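Local coordinates for MOG1 protein (Saccharomyces cerevisiae, PDB 1JHS), which binds the Ran GTPase Gsp1 and takes part in Ran-dependent nuclear protein import and poly(A)+ mRNA export, at residues A[1-6]-A[16-21]. The protein carries 1 engineered substitution. Numbering follows the deposited sequence.
Sequences MNNKEV and VVPPGF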
loop_
_atom_site.group_PDB
_atom_site.type_symbol
_atom_site.label_atom_id
_atom_site.label_comp_id
_atom_site.label_asym_id
_atom_site.label_seq_id
_atom_site.Cartn_x
_atom_site.Cartn_y
_atom_site.Cartn_z
ATOM N N MET A 1 -16.042 0.097 -6.470
ATOM C CA MET A 1 -14.988 0.757 -7.291
ATOM C C MET A 1 -14.998 0.195 -8.710
ATOM O O MET A 1 -15.764 -0.721 -9.020
ATOM C CB MET A 1 -13.613 0.543 -6.640
ATOM C CG MET A 1 -13.557 1.026 -5.202
ATOM S SD MET A 1 -11.923 0.830 -4.436
ATOM C CE MET A 1 -11.249 2.490 -4.679
ATOM N N ASN A 2 -14.159 0.754 -9.575
ATOM C CA ASN A 2 -14.097 0.292 -10.957
ATOM C C ASN A 2 -12.628 0.153 -11.347
ATOM O O ASN A 2 -12.182 0.686 -12.359
ATOM C CB ASN A 2 -14.835 1.288 -11.867
ATOM C CG ASN A 2 -14.951 0.802 -13.304
ATOM O OD1 ASN A 2 -15.040 -0.387 -13.559
ATOM N ND2 ASN A 2 -14.960 1.736 -14.246
ATOM N N ASN A 3 -11.888 -0.572 -10.510
ATOM C CA ASN A 3 -10.461 -0.806 -10.718
ATOM C C ASN A 3 -10.257 -1.683 -11.949
ATOM O O ASN A 3 -11.100 -2.532 -12.261
ATOM C CB ASN A 3 -9.879 -1.467 -9.468
ATOM C CG ASN A 3 -10.024 -0.582 -8.228
ATOM O OD1 ASN A 3 -10.355 -1.057 -7.135
ATOM N ND2 ASN A 3 -9.781 0.708 -8.399
ATOM N N LYS A 4 -9.154 -1.478 -12.656
ATOM C CA LYS A 4 -8.899 -2.263 -13.857
ATOM C C LYS A 4 -7.631 -3.107 -13.770
ATOM O O LYS A 4 -6.671 -2.744 -13.105
ATOM C CB LYS A 4 -8.820 -1.334 -15.054
ATOM C CG LYS A 4 -7.796 -0.248 -14.854
ATOM C CD LYS A 4 -7.753 0.694 -16.034
ATOM C CE LYS A 4 -6.615 1.655 -15.838
ATOM N NZ LYS A 4 -6.486 2.558 -17.013
ATOM N N GLU A 5 -7.638 -4.232 -14.468
ATOM C CA GLU A 5 -6.500 -5.135 -14.461
ATOM C C GLU A 5 -5.256 -4.532 -15.087
ATOM O O GLU A 5 -5.323 -3.818 -16.087
ATOM C CB GLU A 5 -6.854 -6.442 -15.181
ATOM C CG GLU A 5 -5.691 -7.409 -15.276
ATOM C CD GLU A 5 -6.083 -8.782 -15.800
ATOM O OE1 GLU A 5 -5.254 -9.395 -16.491
ATOM O OE2 GLU A 5 -7.206 -9.255 -15.518
ATOM N N VAL A 6 -4.111 -4.801 -14.478
ATOM C CA VAL A 6 -2.849 -4.307 -15.016
ATOM C C VAL A 6 -1.857 -5.435 -14.973
ATOM O O VAL A 6 -1.984 -6.352 -14.152
ATOM C CB VAL A 6 -2.233 -3.132 -14.193
ATOM C CG1 VAL A 6 -3.009 -1.848 -14.415
ATOM C CG2 VAL A 6 -2.185 -3.496 -12.727
ATOM N N VAL A 16 -4.956 -5.144 -9.824
ATOM C CA VAL A 16 -5.763 -4.057 -10.385
ATOM C C VAL A 16 -5.343 -2.735 -9.785
ATOM O O VAL A 16 -4.755 -2.714 -8.705
ATOM C CB VAL A 16 -7.265 -4.257 -10.085
ATOM C CG1 VAL A 16 -7.749 -5.564 -10.693
ATOM C CG2 VAL A 16 -7.505 -4.270 -8.550
ATOM N N VAL A 17 -5.602 -1.643 -10.519
ATOM C CA VAL A 17 -5.358 -0.291 -10.025
ATOM C C VAL A 17 -6.528 0.596 -10.494
ATOM O O VAL A 17 -7.245 0.259 -11.457
ATOM C CB VAL A 17 -3.987 0.333 -10.491
ATOM C CG1 VAL A 17 -2.823 -0.601 -10.117
ATOM C CG2 VAL A 17 -4.013 0.643 -11.975
ATOM N N PRO A 18 -6.760 1.730 -9.812
ATOM C CA PRO A 18 -7.871 2.597 -10.226
ATOM C C PRO A 18 -7.651 3.305 -11.548
ATOM O O PRO A 18 -6.519 3.512 -11.976
ATOM C CB PRO A 18 -7.958 3.642 -9.103
ATOM C CG PRO A 18 -7.279 2.980 -7.923
ATOM C CD PRO A 18 -6.120 2.250 -8.599
ATOM N N PRO A 19 -8.752 3.702 -12.206
ATOM C CA PRO A 19 -8.576 4.414 -13.473
ATOM C C PRO A 19 -7.900 5.768 -13.180
ATOM O O PRO A 19 -8.035 6.326 -12.084
ATOM C CB PRO A 19 -10.008 4.559 -13.998
ATOM C CG PRO A 19 -10.892 4.429 -12.756
ATOM C CD PRO A 19 -10.170 3.367 -11.960
ATOM N N GLY A 20 -7.132 6.265 -14.137
ATOM C CA GLY A 20 -6.461 7.539 -13.935
ATOM C C GLY A 20 -5.107 7.415 -13.259
ATOM O O GLY A 20 -4.433 8.434 -13.036
ATOM N N PHE A 21 -4.711 6.189 -12.913
ATOM C CA PHE A 21 -3.417 5.960 -12.269
ATOM C C PHE A 21 -2.449 5.526 -13.362
ATOM O O PHE A 21 -2.754 4.621 -14.135
ATOM C CB PHE A 21 -3.511 4.865 -11.198
ATOM C CG PHE A 21 -3.966 5.364 -9.858
ATOM C CD1 PHE A 21 -5.235 5.914 -9.695
ATOM C CD2 PHE A 21 -3.122 5.276 -8.738
ATOM C CE1 PHE A 21 -5.665 6.369 -8.443
ATOM C CE2 PHE A 21 -3.546 5.729 -7.488
ATOM C CZ PHE A 21 -4.829 6.280 -7.343
#
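Val6 lays its two methyls against those of Val17, the side chains crossing at roughly a right angle: CG1 of Val6 lies 3.6 Å from CG2 of Val17, and CG2 of Val6 is 3.9 Å from CG1 of Val17. Tyr37 of strand 34-39 touches both valines. Through its backbone Val17 also pairs with Lys4, an antiparallel hydrogen-bonded pair, with Lys4 N donating to Val17 O (2.8 Å, N-H...O angle 166°) and Val17 N returning a bond to Lys4 O (3.0 Å). This pair and the following non-hydrogen-bonded pair, Glu5 with Val16, define the open end of the beta hairpin made by strands 4-8 and 13-17, whose second strand also pairs with strand 180-181. Val16 CA makes a CA-H...O contact with Lys4 O at 3.2 Å. On the face of Val16, its CG2 meets Asn3 CB at 3.8 Å, and helix 163-178 touches both residues, through Lys178 and Leu171 respectively. Beyond the paired residues, Pro19 brings CD to 3.4 Å from Asn2 O. CG of Lys4 lies between the backbone N and the carbonyl carbon (chi1 55°), and the extended chain beyond it brings CE to 4.1 Å from Pro19 CA. Pro18 to Phe21 form a type II turn, with a weak bond from Phe21 N to Pro18 O.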